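Local coordinates for protein fatty acid synthase 1, isoform A (Drosophila melanogaster, PDB 6FN6) that probably builds long-chain saturated fatty acids from acetyl-CoA and malonyl-CoA using NADPH, this chain being its modifying region of dehydratase, enoyl reductase and ketoreductase, at residues 272-275 with 281-284; 293-298 with 328-333; 318-323 with 335-340; 468-473 with 501-506; 475-480 with 509-514. All coordinates share one frame; numbering follows the deposited sequence.

Interaction 1: 272-275 with 281-284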
# COMPACT_ATOMS: atom_id res chain seq x y z
N THR A 272 13.19 43.37 -64.87
CA THR A 272 12.00 44.21 -64.84
C THR A 272 10.83 43.49 -64.19
O THR A 272 9.70 43.98 -64.21
CB THR A 272 11.59 44.64 -66.26
OG1 THR A 272 11.27 43.48 -67.04
CG2 THR A 272 12.71 45.41 -66.94
N THR A 273 11.10 42.32 -63.61
CA THR A 273 10.09 41.56 -62.90
C THR A 273 10.43 41.50 -61.42
O THR A 273 11.56 41.18 -61.04
CB THR A 273 9.94 40.14 -63.46
OG1 THR A 273 9.68 40.19 -64.86
CG2 THR A 273 8.81 39.39 -62.75
N ASP A 274 9.45 41.80 -60.57
CA ASP A 274 9.64 41.73 -59.13
C ASP A 274 10.05 40.31 -58.74
O ASP A 274 9.58 39.34 -59.33
CB ASP A 274 8.37 42.15 -58.39
CG ASP A 274 8.06 43.63 -58.56
OD1 ASP A 274 8.72 44.28 -59.39
OD2 ASP A 274 7.15 44.12 -57.88
N LEU A 275 10.93 40.21 -57.76
CA LEU A 275 11.46 38.92 -57.34
C LEU A 275 10.43 38.15 -56.52
O LEU A 275 10.61 36.96 -56.24
CB LEU A 275 12.74 39.12 -56.53
CG LEU A 275 13.93 39.64 -57.34
CD1 LEU A 275 15.05 40.13 -56.44
CD2 LEU A 275 14.43 38.56 -58.30
N LYS A 281 8.17 41.74 -49.68
CA LYS A 281 9.12 40.65 -49.80
C LYS A 281 10.00 40.82 -51.04
O LYS A 281 11.17 40.45 -51.03
CB LYS A 281 8.40 39.30 -49.87
CG LYS A 281 8.13 38.67 -48.51
CD LYS A 281 7.73 37.21 -48.63
CE LYS A 281 8.92 36.32 -48.98
NZ LYS A 281 9.93 36.25 -47.89
N ALA A 282 9.42 41.40 -52.09
CA ALA A 282 10.16 41.61 -53.33
C ALA A 282 11.32 42.56 -53.08
O ALA A 282 12.44 42.33 -53.55
CB ALA A 282 9.24 42.16 -54.41
N ARG A 283 11.06 43.62 -52.33
CA ARG A 283 12.09 44.60 -51.99
C ARG A 283 13.21 43.97 -51.17
O ARG A 283 14.39 44.20 -51.44
CB ARG A 283 11.47 45.76 -51.22
CG ARG A 283 12.40 46.94 -50.99
CD ARG A 283 11.62 48.19 -50.61
NE ARG A 283 12.50 49.27 -50.18
CZ ARG A 283 12.96 49.41 -48.94
NH1 ARG A 283 12.64 48.52 -48.01
NH2 ARG A 283 13.75 50.43 -48.63
N LEU A 284 12.84 43.18 -50.17
CA LEU A 284 13.83 42.51 -49.33
C LEU A 284 14.73 41.61 -50.17
O LEU A 284 15.94 41.56 -49.96
CB LEU A 284 13.14 41.69 -48.23
CG LEU A 284 12.45 42.50 -47.12
CD1 LEU A 284 11.83 41.56 -46.10
CD2 LEU A 284 13.41 43.46 -46.43
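Asp274 and Leu275 meet helix 279-296 at one small point, the methyl group of Ala282. Apolar contact comes first. The Ala282 CB lies 4.1 Å from Asp274 CB, so it is the methylene root of the aspartate, and not its carboxylate, that touches the helix. The same methyl stands 4.2 Å from Leu275 N, beside the loop backbone, and the CA atoms of Leu275 and Ala282 are 5.0 Å apart. Such a close approach of loop to helix suits a residue with no more than a methyl on that side. Leu275 sends its own side chain further along the helix, onto His285 and Val289.

The polar groups find their partners outside the two segments. No hydrogen bond crosses between 272-275 and 281-284. With CG anti to the carbonyl carbon (chi1 -68°), Asp274 carries its carboxylate to the end of strand 426-433 and the turn after it, where OD1 bonds to Ser433 OG and Gly435 N. On the helix, Lys281 N bonds to Asn278 OD1, while the charged ends of Lys281 and Arg283 form salt bridges with Glu559 and Glu407.

Geometrically this is a short strand-loop-helix connection folded back on itself. It leads from strand 270-271 into helix 279-296, which packs on a mixed sheet whose strand order is consistent with the pseudo-methyltransferase domain of animal fatty acid synthases.

Interaction 2: 293-298 with 328-333; sequences VIIENS and EGEPVL
At the C-terminal end of helix 279-296, a helix flanking a mixed beta sheet, Ile295 packs on Glu330 and Leu333 in the connection that leaves helix 320-329. The main contact is apolar: Ile295 CD1 lies 3.7 Å from Leu333 CD2, and CG1 follows at 4.0 Å from that same CD2, so one leucine methyl rests against the longer isoleucine branch, the two chains crossing obliquely. The shorter branch takes the other partner, with Ile295 CG2 4.3 Å from Glu330 CG. With CG1 anti to the carbonyl carbon (chi1 -67°), the two branches of Ile295 divide between these two residues.

The helix end is tied off by side chains. Asn297 ND2 donates to Val293 O over 2.9 Å, nearly in its own amide plane, and its OD1 accepts from Ile541 N. Ile295 O is gripped by Ser298 OG at 3.0 Å and by Ser298 N at 3.3 Å.

Ile294, one residue before the contact, turns instead to the sheet, touching Phe403, Ile405 and Phe376. Helices 279-296 and 320-329 lie against a sheet whose strand order, with 438-445 antiparallel, is consistent with the class I methyltransferase fold.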
# COMPACT_ATOMS: atom_id res chain seq x y z
N VAL A 293 25.80 40.21 -54.57
CA VAL A 293 26.69 40.60 -55.66
C VAL A 293 27.92 41.31 -55.10
O VAL A 293 29.03 41.11 -55.59
CB VAL A 293 25.95 41.49 -56.68
CG1 VAL A 293 26.92 42.03 -57.74
CG2 VAL A 293 24.82 40.71 -57.34
N ILE A 294 27.71 42.14 -54.08
CA ILE A 294 28.80 42.89 -53.47
C ILE A 294 29.77 41.93 -52.79
O ILE A 294 30.99 42.04 -52.97
CB ILE A 294 28.27 43.93 -52.47
CG1 ILE A 294 27.39 44.96 -53.20
CG2 ILE A 294 29.41 44.64 -51.76
CD1 ILE A 294 26.57 45.82 -52.27
N ILE A 295 29.24 41.00 -52.01
CA ILE A 295 30.07 40.01 -51.33
C ILE A 295 30.84 39.22 -52.37
O ILE A 295 32.04 38.99 -52.24
CB ILE A 295 29.21 39.08 -50.42
CG1 ILE A 295 28.63 39.88 -49.25
CG2 ILE A 295 30.04 37.91 -49.90
CD1 ILE A 295 27.57 39.14 -48.46
N GLU A 296 30.13 38.80 -53.42
CA GLU A 296 30.72 38.02 -54.50
C GLU A 296 31.89 38.75 -55.14
O GLU A 296 32.82 38.12 -55.64
CB GLU A 296 29.64 37.70 -55.55
CG GLU A 296 30.02 36.60 -56.53
CD GLU A 296 28.83 36.12 -57.34
OE1 GLU A 296 28.55 34.90 -57.33
OE2 GLU A 296 28.18 36.95 -58.00
N ASN A 297 31.85 40.09 -55.13
CA ASN A 297 32.86 40.90 -55.80
C ASN A 297 33.67 41.75 -54.83
O ASN A 297 34.03 42.88 -55.13
CB ASN A 297 32.19 41.81 -56.84
CG ASN A 297 31.69 41.04 -58.05
OD1 ASN A 297 32.47 40.68 -58.93
ND2 ASN A 297 30.39 40.77 -58.08
N SER A 298 33.97 41.19 -53.66
CA SER A 298 34.82 41.87 -52.69
C SER A 298 36.09 41.06 -52.45
O SER A 298 36.76 41.23 -51.43
CB SER A 298 34.08 42.09 -51.37
OG SER A 298 33.82 40.85 -50.72
N GLU A 328 25.98 39.30 -42.02
CA GLU A 328 26.32 38.40 -40.92
C GLU A 328 25.96 36.96 -41.26
O GLU A 328 26.64 36.02 -40.84
CB GLU A 328 25.58 38.83 -39.65
CG GLU A 328 26.04 40.16 -39.07
CD GLU A 328 27.33 40.05 -38.27
OE1 GLU A 328 27.81 38.91 -38.07
OE2 GLU A 328 27.85 41.09 -37.83
N GLY A 329 24.89 36.79 -42.03
CA GLY A 329 24.44 35.48 -42.46
C GLY A 329 25.49 34.69 -43.21
O GLY A 329 25.63 33.48 -43.01
N GLU A 330 26.22 35.37 -44.09
CA GLU A 330 27.26 34.72 -44.88
C GLU A 330 28.36 34.18 -43.95
O GLU A 330 28.79 34.89 -43.04
CB GLU A 330 27.86 35.71 -45.89
CG GLU A 330 28.49 35.06 -47.12
CD GLU A 330 27.46 34.45 -48.05
OE1 GLU A 330 26.27 34.80 -47.94
OE2 GLU A 330 27.84 33.62 -48.90
N PRO A 331 28.80 32.93 -44.17
CA PRO A 331 29.79 32.35 -43.25
C PRO A 331 31.10 33.14 -43.22
O PRO A 331 31.44 33.79 -44.21
CB PRO A 331 30.03 30.95 -43.82
CG PRO A 331 28.85 30.66 -44.66
CD PRO A 331 28.42 31.97 -45.22
N VAL A 332 31.82 33.06 -42.10
CA VAL A 332 33.12 33.71 -41.94
C VAL A 332 33.09 35.12 -42.55
O VAL A 332 33.93 35.48 -43.37
CB VAL A 332 34.27 32.85 -42.53
CG1 VAL A 332 34.14 32.68 -44.05
CG2 VAL A 332 35.63 33.42 -42.15
N LEU A 333 32.11 35.91 -42.13
CA LEU A 333 31.98 37.28 -42.60
C LEU A 333 31.20 38.11 -41.59
O LEU A 333 30.10 37.73 -41.18
CB LEU A 333 31.27 37.30 -43.96
CG LEU A 333 31.18 38.64 -44.69
CD1 LEU A 333 32.51 39.02 -45.31
CD2 LEU A 333 30.08 38.61 -45.74

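Interaction 3: 318-323 with 335-340; sequences LVANRL and GDVAVV
Val339, on strand 334-341, reaches Leu318 and Ala320 with its two methyls. From CB, which points to the helix, the chain forks. CG1 lies anti to the backbone N (chi1 -178°) and meets Leu318 CD2 at 4.3 Å, a loose touch just ahead of helix 320-329. CG2, beside the backbone N, comes closer, 3.6 Å from Ala320 CB in the first turn of the helix.

Two residues earlier on the strand, Val337 faces the same way and keeps the same rotamer. Its CG1 stands 4.1 Å from Ala320 CB and 4.0 Å from Ala320 O, so the alanine methyl is met by both valines. The CA atoms of Ala320 and Val337 are 6.8 Å apart, a spacing that a bare methyl allows.

Strand 303-309, helix 320-329 and strand 334-341 form a beta-alpha-beta crossover. Backbone hydrogen bonds tie Asp336 and Ala338 to strand 303-309, while Leu353 of helix 346-353 covers Leu318, Ala320 and Val339. Glu308 of strand 303-309 supplies a polar tie, bonding to Val319 N and, weakly, to Ala320 N.

No hydrogen bond crosses the interface itself. Its chemistry is mostly methyl against methyl, which implies apolar packing that depends on fit and carries no directional bond.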
# COMPACT_ATOMS: atom_id res chain seq x y z
N LEU A 318 14.18 52.39 -42.08
CA LEU A 318 15.55 52.18 -42.55
C LEU A 318 15.85 50.68 -42.63
O LEU A 318 15.29 49.90 -41.86
CB LEU A 318 16.56 52.91 -41.66
CG LEU A 318 16.46 52.72 -40.15
CD1 LEU A 318 17.24 51.50 -39.69
CD2 LEU A 318 16.94 53.97 -39.43
N VAL A 319 16.72 50.30 -43.55
CA VAL A 319 16.97 48.88 -43.83
C VAL A 319 18.27 48.37 -43.21
O VAL A 319 18.59 47.19 -43.35
CB VAL A 319 16.98 48.63 -45.36
CG1 VAL A 319 15.67 49.07 -45.99
CG2 VAL A 319 18.17 49.33 -46.03
N ALA A 320 19.02 49.26 -42.56
CA ALA A 320 20.33 48.92 -42.02
C ALA A 320 20.38 47.55 -41.34
O ALA A 320 21.29 46.76 -41.61
CB ALA A 320 20.76 49.99 -41.02
N ASN A 321 19.41 47.27 -40.48
CA ASN A 321 19.38 46.00 -39.75
C ASN A 321 19.35 44.83 -40.72
O ASN A 321 20.09 43.86 -40.56
CB ASN A 321 18.17 45.94 -38.82
CG ASN A 321 18.36 46.76 -37.56
OD1 ASN A 321 19.46 47.23 -37.27
ND2 ASN A 321 17.29 46.93 -36.79
N ARG A 322 18.48 44.92 -41.72
CA ARG A 322 18.35 43.85 -42.71
C ARG A 322 19.66 43.63 -43.46
O ARG A 322 20.04 42.49 -43.72
CB ARG A 322 17.22 44.17 -43.69
CG ARG A 322 16.96 43.08 -44.72
CD ARG A 322 16.45 41.79 -44.09
NE ARG A 322 15.17 41.97 -43.41
CZ ARG A 322 14.58 41.06 -42.65
NH1 ARG A 322 15.16 39.88 -42.46
NH2 ARG A 322 13.41 41.31 -42.08
N LEU A 323 20.33 44.71 -43.82
CA LEU A 323 21.59 44.61 -44.54
C LEU A 323 22.64 43.89 -43.69
O LEU A 323 23.26 42.94 -44.15
CB LEU A 323 22.11 45.99 -44.94
CG LEU A 323 21.19 46.84 -45.83
CD1 LEU A 323 21.87 48.15 -46.18
CD2 LEU A 323 20.78 46.08 -47.09
N GLY A 335 29.98 42.29 -40.49
CA GLY A 335 29.66 43.55 -41.13
C GLY A 335 29.83 44.77 -40.25
O GLY A 335 29.58 44.72 -39.04
N ASP A 336 30.27 45.86 -40.86
CA ASP A 336 30.33 47.15 -40.19
C ASP A 336 29.32 48.09 -40.84
O ASP A 336 29.66 48.84 -41.76
CB ASP A 336 31.74 47.75 -40.27
CG ASP A 336 31.81 49.15 -39.70
OD1 ASP A 336 31.00 49.47 -38.80
OD2 ASP A 336 32.68 49.93 -40.14
N VAL A 337 28.09 48.04 -40.36
CA VAL A 337 27.01 48.84 -40.93
C VAL A 337 26.69 49.99 -39.99
O VAL A 337 26.63 49.82 -38.78
CB VAL A 337 25.76 47.98 -41.20
CG1 VAL A 337 24.65 48.83 -41.81
CG2 VAL A 337 26.11 46.82 -42.12
N ALA A 338 26.50 51.17 -40.57
CA ALA A 338 26.18 52.36 -39.79
C ALA A 338 25.04 53.12 -40.45
O ALA A 338 24.79 52.98 -41.64
CB ALA A 338 27.40 53.26 -39.66
N VAL A 339 24.33 53.93 -39.65
CA VAL A 339 23.29 54.79 -40.18
C VAL A 339 23.77 56.23 -40.07
O VAL A 339 24.05 56.72 -38.98
CB VAL A 339 21.95 54.59 -39.45
CG1 VAL A 339 20.87 55.47 -40.06
CG2 VAL A 339 21.54 53.12 -39.50
N VAL A 340 23.84 56.90 -41.21
CA VAL A 340 24.32 58.28 -41.27
C VAL A 340 23.13 59.22 -41.25
O VAL A 340 22.16 59.03 -41.98
CB VAL A 340 25.19 58.52 -42.51
CG1 VAL A 340 25.86 59.88 -42.42
CG2 VAL A 340 26.23 57.42 -42.66

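Interaction 4: 468-473 with 501-506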
# COMPACT_ATOMS: atom_id res chain seq x y z
N ASP A 468 44.75 22.71 -64.60
CA ASP A 468 46.16 23.05 -64.40
C ASP A 468 46.51 24.32 -65.16
O ASP A 468 47.31 25.13 -64.70
CB ASP A 468 47.06 21.90 -64.84
CG ASP A 468 46.81 20.63 -64.05
OD1 ASP A 468 46.89 20.68 -62.80
OD2 ASP A 468 46.51 19.59 -64.67
N ASP A 469 45.89 24.50 -66.33
CA ASP A 469 46.09 25.70 -67.12
C ASP A 469 45.65 26.92 -66.32
O ASP A 469 46.31 27.96 -66.35
CB ASP A 469 45.31 25.62 -68.44
CG ASP A 469 45.78 24.50 -69.34
OD1 ASP A 469 46.45 23.58 -68.84
OD2 ASP A 469 45.48 24.55 -70.55
N LEU A 470 44.53 26.78 -65.63
CA LEU A 470 44.00 27.86 -64.80
C LEU A 470 44.93 28.15 -63.63
O LEU A 470 45.28 29.30 -63.36
CB LEU A 470 42.60 27.51 -64.30
CG LEU A 470 41.90 28.55 -63.42
CD1 LEU A 470 41.73 29.87 -64.16
CD2 LEU A 470 40.55 28.02 -62.96
N LYS A 471 45.33 27.09 -62.93
CA LYS A 471 46.24 27.21 -61.79
C LYS A 471 47.55 27.87 -62.21
O LYS A 471 48.06 28.75 -61.51
CB LYS A 471 46.52 25.84 -61.18
CG LYS A 471 45.39 25.29 -60.34
CD LYS A 471 45.74 23.92 -59.76
CE LYS A 471 44.76 23.50 -58.68
NZ LYS A 471 44.90 24.34 -57.45
N ALA A 472 48.08 27.45 -63.35
CA ALA A 472 49.31 28.01 -63.87
C ALA A 472 49.12 29.48 -64.18
O ALA A 472 50.00 30.30 -63.94
CB ALA A 472 49.76 27.25 -65.11
N ALA A 473 47.95 29.81 -64.73
CA ALA A 473 47.62 31.18 -65.09
C ALA A 473 47.44 32.05 -63.85
O ALA A 473 47.85 33.21 -63.84
CB ALA A 473 46.37 31.21 -65.95
N THR A 501 32.60 28.96 -57.46
CA THR A 501 33.16 28.67 -56.14
C THR A 501 34.52 28.01 -56.28
O THR A 501 35.45 28.32 -55.53
CB THR A 501 32.23 27.76 -55.31
OG1 THR A 501 30.93 28.35 -55.23
CG2 THR A 501 32.77 27.55 -53.90
N CYS A 502 34.64 27.11 -57.25
CA CYS A 502 35.88 26.39 -57.49
C CYS A 502 37.01 27.36 -57.85
O CYS A 502 38.16 27.16 -57.45
CB CYS A 502 35.69 25.36 -58.60
SG CYS A 502 37.17 24.41 -58.98
N ILE A 503 36.69 28.41 -58.61
CA ILE A 503 37.67 29.39 -59.03
C ILE A 503 38.04 30.31 -57.86
O ILE A 503 39.22 30.57 -57.62
CB ILE A 503 37.16 30.22 -60.22
CG1 ILE A 503 36.95 29.33 -61.45
CG2 ILE A 503 38.13 31.36 -60.56
CD1 ILE A 503 36.17 29.99 -62.57
N LYS A 504 37.03 30.81 -57.16
CA LYS A 504 37.22 31.74 -56.06
C LYS A 504 38.25 31.24 -55.04
O LYS A 504 39.10 32.01 -54.58
CB LYS A 504 35.89 32.01 -55.35
CG LYS A 504 34.92 32.87 -56.14
CD LYS A 504 33.81 33.45 -55.27
CE LYS A 504 32.82 32.39 -54.81
NZ LYS A 504 33.26 31.67 -53.57
N ASN A 505 38.16 29.97 -54.68
CA ASN A 505 38.99 29.42 -53.61
C ASN A 505 40.41 29.07 -54.05
O ASN A 505 41.24 28.70 -53.23
CB ASN A 505 38.34 28.16 -53.03
CG ASN A 505 37.11 28.48 -52.20
OD1 ASN A 505 37.22 28.76 -51.01
ND2 ASN A 505 35.94 28.43 -52.83
N GLU A 506 40.69 29.20 -55.34
CA GLU A 506 42.04 28.93 -55.83
C GLU A 506 42.99 30.04 -55.40
O GLU A 506 42.56 31.17 -55.14
CB GLU A 506 42.04 28.80 -57.36
CG GLU A 506 41.50 27.48 -57.86
CD GLU A 506 42.49 26.34 -57.68
OE1 GLU A 506 42.06 25.17 -57.65
OE2 GLU A 506 43.71 26.63 -57.57
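Lys471, within helix 466-480, and Glu506, just past helix 496-504, meet in a salt bridge. Lys471 NZ lies 2.6 Å from Glu506 OE2, which offers its syn lone pair, the side of the other oxygen, and a weak second bond runs from NZ to OE1 at 3.0 Å. The ammonium thus sits against both oxygens. A bend at the last torsion (chi4 -69°) turns NZ onto the carboxylate, which a bend at chi2 of Glu506 brings round, and the two chains cross at about a right angle, with Lys471 CG 3.5 Å from Glu506 OE2. Deeper in, Leu470 CD2 touches Ile503 CG1 at 4.1 Å, again at about a right angle.

The next shell positions these groups. Leu470 and Ile503 both rest on Val486 of strand 483-489, so the two helices share a footing on one strand of the Rossmann-type pseudo-ketoreductase fold. Just before Glu506, Asn505 folds back: its ND2 donates to Thr501 O over 2.7 Å, while its N also bonds to that oxygen. Glu506 OE1 also has a weak bond to Thr1072 OG1, at the start of helix 1072-1090.

With an alanine at Glu506, the Lys471 ammonium would probably lose its charge partner and its chain become free to swing. An exposed lysine and buried apolar branches imply a divided interface, a salt bridge toward the solvent side with hydrocarbon packing behind it.

Interaction 5: 475-480 with 509-514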
# COMPACT_ATOMS: atom_id res chain seq x y z
N ALA A 475 48.83 31.70 -60.84
CA ALA A 475 50.14 31.98 -60.24
C ALA A 475 50.89 33.01 -61.07
O ALA A 475 51.49 33.94 -60.53
CB ALA A 475 50.95 30.70 -60.11
N THR A 476 50.87 32.83 -62.39
CA THR A 476 51.53 33.75 -63.31
C THR A 476 50.84 35.11 -63.30
O THR A 476 51.48 36.14 -63.45
CB THR A 476 51.54 33.19 -64.74
OG1 THR A 476 52.09 31.87 -64.74
CG2 THR A 476 52.37 34.08 -65.66
N ALA A 477 49.52 35.10 -63.12
CA ALA A 477 48.73 36.32 -63.14
C ALA A 477 49.25 37.34 -62.14
O ALA A 477 49.41 38.52 -62.47
CB ALA A 477 47.27 36.01 -62.86
N ALA A 478 49.52 36.89 -60.92
CA ALA A 478 50.02 37.77 -59.87
C ALA A 478 51.30 38.47 -60.32
O ALA A 478 51.41 39.69 -60.25
CB ALA A 478 50.26 36.98 -58.59
N THR A 479 52.26 37.68 -60.77
CA THR A 479 53.54 38.22 -61.24
C THR A 479 53.36 39.17 -62.41
O THR A 479 53.92 40.27 -62.43
CB THR A 479 54.50 37.08 -61.65
OG1 THR A 479 54.66 36.16 -60.57
CG2 THR A 479 55.87 37.64 -62.03
N GLU A 480 52.57 38.75 -63.40
CA GLU A 480 52.43 39.49 -64.64
C GLU A 480 51.41 40.63 -64.56
O GLU A 480 51.13 41.29 -65.57
CB GLU A 480 52.04 38.54 -65.78
CG GLU A 480 53.09 37.48 -66.09
CD GLU A 480 54.37 38.07 -66.67
OE1 GLU A 480 54.76 37.66 -67.79
OE2 GLU A 480 54.99 38.93 -66.01
N GLY A 509 42.79 33.60 -56.87
CA GLY A 509 41.48 33.54 -57.47
C GLY A 509 40.83 34.90 -57.61
O GLY A 509 39.94 35.08 -58.45
N LYS A 510 41.26 35.85 -56.79
CA LYS A 510 40.73 37.21 -56.86
C LYS A 510 40.93 37.82 -58.24
O LYS A 510 40.24 38.76 -58.62
CB LYS A 510 41.42 38.11 -55.82
CG LYS A 510 42.94 38.16 -55.97
CD LYS A 510 43.61 39.00 -54.88
CE LYS A 510 45.10 39.17 -55.16
NZ LYS A 510 45.63 40.48 -54.68
N LEU A 511 41.89 37.27 -58.99
CA LEU A 511 42.22 37.80 -60.31
C LEU A 511 41.40 37.17 -61.44
O LEU A 511 41.59 37.51 -62.61
CB LEU A 511 43.71 37.60 -60.58
CG LEU A 511 44.69 38.30 -59.63
CD1 LEU A 511 46.11 38.23 -60.18
CD2 LEU A 511 44.29 39.75 -59.34
N ALA A 512 40.52 36.23 -61.10
CA ALA A 512 39.76 35.50 -62.11
C ALA A 512 38.39 36.12 -62.36
O ALA A 512 37.78 36.70 -61.46
CB ALA A 512 39.61 34.04 -61.71
N ARG A 513 37.90 35.98 -63.59
CA ARG A 513 36.58 36.46 -63.98
C ARG A 513 35.86 35.40 -64.81
O ARG A 513 36.31 35.05 -65.90
CB ARG A 513 36.67 37.77 -64.76
CG ARG A 513 37.42 38.89 -64.05
CD ARG A 513 36.65 39.41 -62.85
NE ARG A 513 37.34 40.53 -62.20
CZ ARG A 513 38.26 40.41 -61.25
NH1 ARG A 513 38.61 39.20 -60.81
NH2 ARG A 513 38.83 41.48 -60.73
N LEU A 514 34.72 34.92 -64.31
CA LEU A 514 33.99 33.84 -64.98
C LEU A 514 33.02 34.38 -66.04
O LEU A 514 32.16 35.21 -65.75
CB LEU A 514 33.21 33.01 -63.96
CG LEU A 514 32.28 31.94 -64.54
CD1 LEU A 514 33.05 30.94 -65.40
CD2 LEU A 514 31.56 31.23 -63.41
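Leu511 leans onto Ala477 and Ala478 because its side chain is extended: CG stands anti to the carbonyl carbon (chi1 -61°) and CD1 continues outward, anti to CA (chi2 -169°). The contact lies in the Rossmann-like pseudo-ketoreductase part of the chain, where helix 466-480 flanks the parallel neighbours 483-489 and 512-517.

One methyl, CD1, makes the contact. Leu511 CD1 lies 3.7 Å from Ala477 CB, and at 3.7 Å it also approaches Ala478 N, so the methyl comes to rest alongside the helix backbone and not merely against a side chain. The CA atoms of Ala477 and Leu511 are 7.3 Å apart, which shows that the leucine spans the gap while the alanine keeps the helix surface low. Nothing polar bonds across; Ala477 is buried, and Val484 of strand 483-489 and Gln482 of the preceding loop also touch it.

What holds Leu511 in place is the turn that carries it. A short 3-10 segment, 509-511, leads into strand 512-517, and Ala512 N bonds to Gly509 O over 2.9 Å. Leu511 and Arg513 then join Val484 through backbone hydrogen bonds. The Arg513 side chain folds back toward this turn, its NE paired with Asp539 in a salt bridge. Its NH1 serves two backbone carbonyls in the guanidinium plane, Lys510 O at 2.8 Å and Ala512 O at 2.7 Å, both from above the carbonyl plane and off the lone pairs, the Ala512 bond more steeply, at 60°.

Along the chain, interaction 1 closes before the others open, interactions 2 and 3 alternate, and interactions 4 and 5 follow, again alternating. Interactions 1 and 2 sit on helix 279-296, with centres 21 Å apart. Interactions 2 and 3 share helix 320-329, with centres 15 Å apart, and Arg283 and Leu284 of interaction 1 touch Val319 and Arg322 of interaction 3. These three lie in or against the sheet that probably forms the methyltransferase-like domain. Interactions 4 and 5 share helix 466-480 in the pseudo-ketoreductase part, with centres 9 Å apart, joined by Ile503 against Ala512. Nearest atoms of interactions 2 and 4 are about 5 Å apart, placing the two domains side by side there, away from the predicted dehydratase active-site residues.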